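Local coordinates for protein F2 like fibronectin-binding protein (Streptococcus pneumoniae, PDB 5A0N) that probably serves as a surface adhesin of the bacterium, its N-terminal domain holding an internal thioester thought to attach covalently to host molecules, at residues 64-68 against 69-73; 139-142 against 143-147; 162-165 against 166-170. One frame throughout, in Å; residues are numbered along the deposited sequence. Where two conformers were deposited one is given.

Contact 1 (64-68 against 69-73)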
loop_
_atom_site.group_PDB
_atom_site.type_symbol
_atom_site.label_atom_id
_atom_site.label_comp_id
_atom_site.label_asym_id
_atom_site.label_seq_id
_atom_site.Cartn_x
_atom_site.Cartn_y
_atom_site.Cartn_z
ATOM N N PRO A 64 -5.228 3.133 -9.503
ATOM C CA PRO A 64 -6.599 2.629 -9.681
ATOM C C PRO A 64 -7.633 3.440 -8.929
ATOM O O PRO A 64 -7.332 4.122 -7.950
ATOM C CB PRO A 64 -6.508 1.204 -9.130
ATOM C CG PRO A 64 -5.502 1.365 -8.013
ATOM C CD PRO A 64 -4.466 2.310 -8.555
ATOM N N SER A 65 -8.878 3.327 -9.393
ATOM C CA SER A 65 -9.974 4.020 -8.723
ATOM C C SER A 65 -11.289 3.332 -9.084
ATOM O O SER A 65 -11.334 2.426 -9.905
ATOM C CB SER A 65 -10.009 5.495 -9.151
ATOM O OG SER A 65 -10.220 5.633 -10.558
ATOM N N PHE A 66 -12.336 3.778 -8.404
ATOM C CA PHE A 66 -13.666 3.173 -8.530
ATOM C C PHE A 66 -14.731 4.256 -8.400
ATOM O O PHE A 66 -15.797 4.035 -7.804
ATOM C CB PHE A 66 -13.837 2.068 -7.490
ATOM C CG PHE A 66 -15.021 1.148 -7.722
ATOM C CD1 PHE A 66 -15.170 0.467 -8.917
ATOM C CD2 PHE A 66 -15.961 0.941 -6.735
ATOM C CE1 PHE A 66 -16.234 -0.394 -9.133
ATOM C CE2 PHE A 66 -17.035 0.064 -6.934
ATOM C CZ PHE A 66 -17.162 -0.592 -8.144
ATOM N N THR A 67 -14.481 5.416 -8.975
ATOM C CA THR A 67 -15.433 6.507 -8.863
ATOM C C THR A 67 -16.740 6.186 -9.612
ATOM O O THR A 67 -16.694 5.712 -10.739
ATOM C CB THR A 67 -14.797 7.793 -9.411
ATOM O OG1 THR A 67 -13.538 8.027 -8.750
ATOM C CG2 THR A 67 -15.720 8.978 -9.225
ATOM N N ASP A 68 -17.876 6.440 -8.959
ATOM C CA ASP A 68 -19.176 6.157 -9.550
ATOM C C ASP A 68 -19.283 4.689 -9.951
ATOM O O ASP A 68 -20.022 4.327 -10.875
ATOM C CB ASP A 68 -19.497 7.079 -10.745
ATOM C CG ASP A 68 -19.594 8.534 -10.359
ATOM O OD1 ASP A 68 -19.829 8.825 -9.157
ATOM O OD2 ASP A 68 -19.473 9.405 -11.274
ATOM N N GLU A 69 -18.596 3.828 -9.210
ATOM C CA GLU A 69 -18.585 2.382 -9.494
ATOM C C GLU A 69 -18.105 2.034 -10.889
ATOM O O GLU A 69 -18.449 0.981 -11.435
ATOM C CB GLU A 69 -19.932 1.745 -9.147
ATOM C CG GLU A 69 -20.345 2.042 -7.719
ATOM C CD GLU A 69 -21.151 0.966 -7.055
ATOM O OE1 GLU A 69 -20.565 -0.009 -6.510
ATOM O OE2 GLU A 69 -22.363 1.118 -7.091
ATOM N N LYS A 70 -17.219 2.853 -11.435
ATOM C CA LYS A 70 -16.609 2.580 -12.746
ATOM C C LYS A 70 -15.142 2.251 -12.452
ATOM O O LYS A 70 -14.370 3.101 -12.030
ATOM C CB LYS A 70 -16.699 3.803 -13.674
ATOM C CG LYS A 70 -18.086 4.383 -13.913
ATOM C CD LYS A 70 -19.053 3.395 -14.525
ATOM C CE LYS A 70 -20.506 3.925 -14.637
ATOM N NZ LYS A 70 -21.296 3.706 -13.351
ATOM N N PRO A 71 -14.733 1.007 -12.677
ATOM C CA PRO A 71 -13.344 0.670 -12.323
ATOM C C PRO A 71 -12.358 1.274 -13.309
ATOM O O PRO A 71 -12.571 1.263 -14.503
ATOM C CB PRO A 71 -13.322 -0.858 -12.421
ATOM C CG PRO A 71 -14.404 -1.185 -13.416
ATOM C CD PRO A 71 -15.475 -0.150 -13.195
ATOM N N LYS A 72 -11.253 1.775 -12.764
ATOM C CA LYS A 72 -10.042 2.077 -13.549
ATOM C C LYS A 72 -8.963 1.300 -12.834
ATOM O O LYS A 72 -8.648 1.578 -11.683
ATOM C CB LYS A 72 -9.739 3.584 -13.589
ATOM C CG LYS A 72 -10.744 4.392 -14.441
ATOM C CD LYS A 72 -10.518 4.138 -15.935
ATOM C CE LYS A 72 -11.405 4.969 -16.849
ATOM N NZ LYS A 72 -11.390 4.412 -18.244
ATOM N N GLY A 73 -8.395 0.322 -13.533
ATOM C CA GLY A 73 -7.398 -0.580 -12.947
ATOM C C GLY A 73 -8.047 -1.818 -12.420
ATOM O O GLY A 73 -8.715 -1.780 -11.382
HETATM O O HOH W 1 -10.168 -0.304 -9.646
HETATM O O HOH W 2 -12.876 5.337 -11.451
#
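F66 and E69 meet where the chain doubles back, with the ring lying against backbone as much as against side chain. The alpha C-H of E69 sits over the ring centre, CA 3.6 Å from the centroid of F66 and 14° off the ring normal, a CH-pi contact. The glutamate continues past the ring with its carboxylate plane nearly perpendicular to it, and OE1 comes within 3.6 Å of F66 CE2. F66 reaches this place because CG is anti to the backbone N (chi1 -166°), and P71 adds CD at 4.1 Å from F66 CE1.

The turn itself shapes the contact. K70 N donates to T67 O at 3.0 Å, and the two residues between, D68 and E69, both take left-handed helical backbone angles. K70 then bends at chi2 and chi4 and delivers NZ to D68 O at 2.9 Å, a second tie across the turn, to a carbonyl at its tip. Beyond, S65 and K72 form a single antiparallel hydrogen-bonded bridge, while a water links S65 OG, T67 N and K70 O.

The hairpin-like loop runs between strands 55-56 and 75-78. Outside it, D68 OD2 bonds to S30 OG and T67 OG1 to K27 O. H47 meets the F66 ring edge-to-face, and P71 touches Y20 of strand 19-21.

Contact 2 (139-142 against 143-147)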
loop_
_atom_site.group_PDB
_atom_site.type_symbol
_atom_site.label_atom_id
_atom_site.label_comp_id
_atom_site.label_asym_id
_atom_site.label_seq_id
_atom_site.Cartn_x
_atom_site.Cartn_y
_atom_site.Cartn_z
ATOM N N PHE A 139 -1.598 7.197 8.771
ATOM C CA PHE A 139 -0.443 6.287 8.871
ATOM C C PHE A 139 -0.279 5.488 7.579
ATOM O O PHE A 139 0.836 5.207 7.162
ATOM C CB PHE A 139 -0.571 5.357 10.076
ATOM C CG PHE A 139 0.678 4.564 10.408
ATOM C CD1 PHE A 139 1.929 5.171 10.497
ATOM C CD2 PHE A 139 0.594 3.205 10.698
ATOM C CE1 PHE A 139 3.047 4.441 10.861
ATOM C CE2 PHE A 139 1.725 2.491 11.062
ATOM C CZ PHE A 139 2.931 3.114 11.143
ATOM N N HIS A 140 -1.401 5.088 6.951
ATOM C CA HIS A 140 -1.297 4.427 5.643
ATOM C C HIS A 140 -0.480 5.309 4.697
ATOM O O HIS A 140 0.415 4.831 3.999
ATOM C CB HIS A 140 -2.690 4.158 5.056
ATOM C CG HIS A 140 -2.635 3.411 3.767
ATOM N ND1 HIS A 140 -2.356 4.010 2.564
ATOM C CD2 HIS A 140 -2.813 2.090 3.508
ATOM C CE1 HIS A 140 -2.359 3.091 1.618
ATOM N NE2 HIS A 140 -2.626 1.919 2.159
ATOM N N GLN A 141 -0.794 6.604 4.672
ATOM C CA GLN A 141 -0.170 7.488 3.707
ATOM C C GLN A 141 1.348 7.586 3.943
ATOM O O GLN A 141 2.107 7.566 2.979
ATOM C CB GLN A 141 -0.821 8.863 3.758
ATOM C CG GLN A 141 -0.304 9.810 2.701
ATOM C CD GLN A 141 -1.003 11.138 2.695
ATOM O OE1 GLN A 141 -1.317 11.680 3.751
ATOM N NE2 GLN A 141 -1.335 11.628 1.494
ATOM N N VAL A 142 1.810 7.727 5.193
ATOM C CA VAL A 142 3.277 7.796 5.394
ATOM C C VAL A 142 3.962 6.475 5.111
ATOM O O VAL A 142 5.057 6.459 4.543
ATOM C CB VAL A 142 3.720 8.362 6.758
ATOM C CG1 VAL A 142 3.417 9.843 6.806
ATOM C CG2 VAL A 142 3.108 7.601 7.935
ATOM N N ILE A 143 3.337 5.366 5.471
ATOM C CA ILE A 143 3.878 4.062 5.092
ATOM C C ILE A 143 3.986 3.964 3.562
ATOM O O ILE A 143 5.003 3.487 3.029
ATOM C CB ILE A 143 3.035 2.912 5.679
ATOM C CG1 ILE A 143 3.187 2.857 7.199
ATOM C CG2 ILE A 143 3.386 1.599 5.011
ATOM C CD1 ILE A 143 4.503 2.269 7.703
ATOM N N GLN A 144 2.966 4.426 2.845
ATOM C CA GLN A 144 2.985 4.371 1.397
ATOM C C GLN A 144 4.154 5.166 0.818
ATOM O O GLN A 144 4.799 4.712 -0.124
ATOM C CB GLN A 144 1.661 4.863 0.840
ATOM C CG GLN A 144 1.602 4.931 -0.686
ATOM C CD GLN A 144 1.624 3.584 -1.332
ATOM O OE1 GLN A 144 0.566 2.980 -1.573
ATOM N NE2 GLN A 144 2.818 3.112 -1.683
ATOM N N TYR A 145 4.372 6.376 1.295
ATOM C CA TYR A 145 5.499 7.171 0.809
ATOM C C TYR A 145 6.821 6.477 1.107
ATOM O O TYR A 145 7.733 6.521 0.256
ATOM C CB TYR A 145 5.481 8.623 1.305
ATOM C CG TYR A 145 4.512 9.456 0.502
ATOM C CD1 TYR A 145 4.839 9.851 -0.794
ATOM C CD2 TYR A 145 3.259 9.809 1.003
ATOM C CE1 TYR A 145 3.927 10.564 -1.581
ATOM C CE2 TYR A 145 2.353 10.519 0.217
ATOM C CZ TYR A 145 2.690 10.881 -1.069
ATOM O OH TYR A 145 1.810 11.544 -1.878
ATOM N N GLU A 146 6.954 5.821 2.259
ATOM C CA GLU A 146 8.200 5.135 2.535
ATOM C C GLU A 146 8.365 3.879 1.688
ATOM O O GLU A 146 9.490 3.569 1.282
ATOM C CB GLU A 146 8.379 4.881 4.020
ATOM C CG GLU A 146 9.852 4.727 4.444
ATOM C CD GLU A 146 10.699 5.985 4.354
ATOM O OE1 GLU A 146 10.243 6.988 3.755
ATOM O OE2 GLU A 146 11.825 5.974 4.894
ATOM N N ILE A 147 7.266 3.202 1.340
ATOM C CA ILE A 147 7.367 2.128 0.363
ATOM C C ILE A 147 7.934 2.655 -0.946
ATOM O O ILE A 147 8.828 2.026 -1.538
ATOM C CB ILE A 147 6.018 1.399 0.207
ATOM C CG1 ILE A 147 5.784 0.567 1.466
ATOM C CG2 ILE A 147 5.934 0.576 -1.076
ATOM C CD1 ILE A 147 4.394 -0.050 1.577
HETATM O O HOH W 3 -0.655 10.714 -1.155
#
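H140 O accepts the amide of Q144 at 2.8 Å from Q144 N, one of four successive i to i+4 bonds that tie 139-142 to 143-147. The next polar link is made by side chains on the same helical stripe: a water takes a bond from Q141 NE2 (2.9 Å) and also bonds Y145 OH (2.7 Å), closing a bridge one turn long. Q141 makes this possible by staying extended, with CG anti to the backbone N (chi1 -175°), so that it runs beside the tyrosine and points the same way. Its CG lies 3.7 Å from Y145 CE2, amide and ring planes 43° apart. The other amide atom, Q141 OE1, turns to Q172.

A second stripe is apolar. I143 CG1 stands over the centre of the F139 ring, 4.0 Å from the centroid, in a CH-pi contact, and its CD1 approaches the ring at F139 CZ (3.9 Å). I179 of helix 170-182 touches both residues, while Y116 and L112 of helix 105-118 cover F139 and I143 respectively.

A third stripe is polar yet buried, and its ends are satisfied elsewhere: H140 by Y36 OH and A54 O, Q144 OE1 by C56 N. C56 is the sole cysteine of the chain and so presumably that of the internal thioester. The arrangement is that of a buried central alpha-helix whose stripes pack on helices 105-118 and 170-182 and, through H140 and Q144, reach strand 55-56, in the helical insertion of the pilus-adhesin type.

Contact 3 (162-165 against 166-170)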
loop_
_atom_site.group_PDB
_atom_site.type_symbol
_atom_site.label_atom_id
_atom_site.label_comp_id
_atom_site.label_asym_id
_atom_site.label_seq_id
_atom_site.Cartn_x
_atom_site.Cartn_y
_atom_site.Cartn_z
ATOM N N VAL A 162 9.725 18.186 -1.094
ATOM C CA VAL A 162 9.097 19.104 -0.144
ATOM C C VAL A 162 7.603 19.310 -0.432
ATOM O O VAL A 162 6.808 19.467 0.491
ATOM C CB VAL A 162 9.872 20.436 -0.104
ATOM C CG1 VAL A 162 9.190 21.480 0.754
ATOM C CG2 VAL A 162 11.306 20.186 0.369
ATOM N N TYR A 163 7.204 19.251 -1.700
ATOM C CA TYR A 163 5.782 19.426 -2.011
ATOM C C TYR A 163 4.886 18.381 -1.356
ATOM O O TYR A 163 3.712 18.610 -1.082
ATOM C CB TYR A 163 5.555 19.443 -3.522
ATOM C CG TYR A 163 5.578 18.106 -4.262
ATOM C CD1 TYR A 163 6.768 17.355 -4.413
ATOM C CD2 TYR A 163 4.406 17.621 -4.856
ATOM C CE1 TYR A 163 6.766 16.170 -5.113
ATOM C CE2 TYR A 163 4.413 16.456 -5.580
ATOM C CZ TYR A 163 5.590 15.716 -5.691
ATOM O OH TYR A 163 5.534 14.574 -6.441
ATOM N N ILE A 164 5.446 17.208 -1.108
ATOM C CA ILE A 164 4.718 16.169 -0.384
ATOM C C ILE A 164 4.883 16.402 1.118
ATOM O O ILE A 164 3.919 16.378 1.868
ATOM C CB ILE A 164 5.216 14.751 -0.802
ATOM C CG1 ILE A 164 4.828 14.465 -2.283
ATOM C CG2 ILE A 164 4.605 13.701 0.114
ATOM C CD1 ILE A 164 5.686 13.421 -2.929
ATOM N N TYR A 165 6.125 16.599 1.558
ATOM C CA TYR A 165 6.386 16.720 2.985
ATOM C C TYR A 165 5.546 17.798 3.643
ATOM O O TYR A 165 5.002 17.610 4.734
ATOM C CB TYR A 165 7.853 17.018 3.226
ATOM C CG TYR A 165 8.239 16.835 4.671
ATOM C CD1 TYR A 165 8.423 15.557 5.213
ATOM C CD2 TYR A 165 8.433 17.913 5.489
ATOM C CE1 TYR A 165 8.786 15.378 6.531
ATOM C CE2 TYR A 165 8.797 17.744 6.823
ATOM C CZ TYR A 165 8.973 16.479 7.330
ATOM O OH TYR A 165 9.341 16.280 8.661
ATOM N N GLU A 166 5.401 18.933 2.960
ATOM C CA GLU A 166 4.722 20.077 3.548
ATOM C C GLU A 166 3.212 19.820 3.703
ATOM O O GLU A 166 2.534 20.529 4.434
ATOM C CB GLU A 166 4.969 21.357 2.738
ATOM C CG GLU A 166 4.301 21.363 1.364
ATOM C CD GLU A 166 4.722 22.548 0.485
ATOM O OE1 GLU A 166 5.640 23.303 0.878
ATOM O OE2 GLU A 166 4.127 22.715 -0.608
ATOM N N LYS A 167 2.687 18.806 3.020
ATOM C CA LYS A 167 1.286 18.424 3.170
ATOM C C LYS A 167 1.056 17.496 4.358
ATOM O O LYS A 167 -0.076 17.278 4.763
ATOM C CB LYS A 167 0.765 17.751 1.901
ATOM C CG LYS A 167 0.762 18.624 0.664
ATOM C CD LYS A 167 0.258 17.782 -0.510
ATOM C CE LYS A 167 -0.215 18.604 -1.694
ATOM N NZ LYS A 167 0.901 19.333 -2.339
ATOM N N PHE A 168 2.130 16.923 4.898
ATOM C CA PHE A 168 1.997 16.008 6.017
ATOM C C PHE A 168 1.566 16.770 7.276
ATOM O O PHE A 168 2.009 17.896 7.523
ATOM C CB PHE A 168 3.322 15.296 6.334
ATOM C CG PHE A 168 3.718 14.189 5.383
ATOM C CD1 PHE A 168 2.816 13.561 4.533
ATOM C CD2 PHE A 168 4.996 13.728 5.390
ATOM C CE1 PHE A 168 3.235 12.545 3.689
ATOM C CE2 PHE A 168 5.402 12.710 4.569
ATOM C CZ PHE A 168 4.532 12.100 3.725
ATOM N N SER A 169 0.735 16.133 8.081
ATOM C CA SER A 169 0.380 16.668 9.395
ATOM C C SER A 169 1.592 16.553 10.327
ATOM O O SER A 169 2.527 15.772 10.070
ATOM C CB SER A 169 -0.805 15.909 9.988
ATOM O OG SER A 169 -0.414 14.582 10.305
ATOM N N PRO A 170 1.585 17.292 11.437
ATOM C CA PRO A 170 2.672 17.126 12.398
ATOM C C PRO A 170 2.808 15.671 12.884
ATOM O O PRO A 170 3.920 15.182 13.090
ATOM C CB PRO A 170 2.248 18.053 13.556
ATOM C CG PRO A 170 1.386 19.087 12.914
ATOM C CD PRO A 170 0.648 18.374 11.826
HETATM O O HOH W 4 2.314 20.923 -1.124
#
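K167 folds back on Y163 at the end of the short helix 162-165, where a type I beta turn from Y165 to F168 leads the chain toward the next helix. Its CB lies 3.4 Å from I164 O, the carbonyl that also accepts K167 N. From there the chain changes partner: CG passes 3.4 Å from Y163 O, and CD and CE continue alongside the same oxygen. With CG beside the backbone N (chi1 -63°) and the last torsion bent (chi4 67°), the lysine curls round, and NZ donates to Y163 O at 3.2 Å. A water donates one hydrogen bond to that oxygen and another to E166 OE2, so the glutamate is tied to the same exposed helix end.

Another side of the turn is apolar. F168 points its CB back toward the helix, and its ring lies beside I164, with F168 CZ 4.0 Å from I164 CG2. The Y165 side chain crosses that of F168 at about a right angle, with the ring planes 65° apart.

S169 then occupies the N-cap of helix 170-182: its side chain caps a backbone N there, and Q172 OE1 accepts S169 N in return, in the manner of a capping box. Between the two aromatic rings of the turn the closest approach is Y165 CD1 to F168 CD2, at 3.9 Å.

In the fold
Contacts 1, 2 and 3 follow one another along the chain without interleaving. Contact 1 lies in the loop joining two strands of the four-stranded sheet, its centre about 22 Å from that of contact 2 and about 27 Å from that of contact 3. The latter two, with centres about 12 Å apart, belong to one helical insertion range and touch directly: Y145 CZ packs on I164 CG2 at 3.6 Å, and F168 CZ meets Y145 CD2 at 3.8 Å. The turn after helix 162-165 is thereby laid against helix 132-152 before helix 170-182 begins. Strand 55-56, which precedes contact 1, also packs against contact 2, so the sheet and the helices meet near C56.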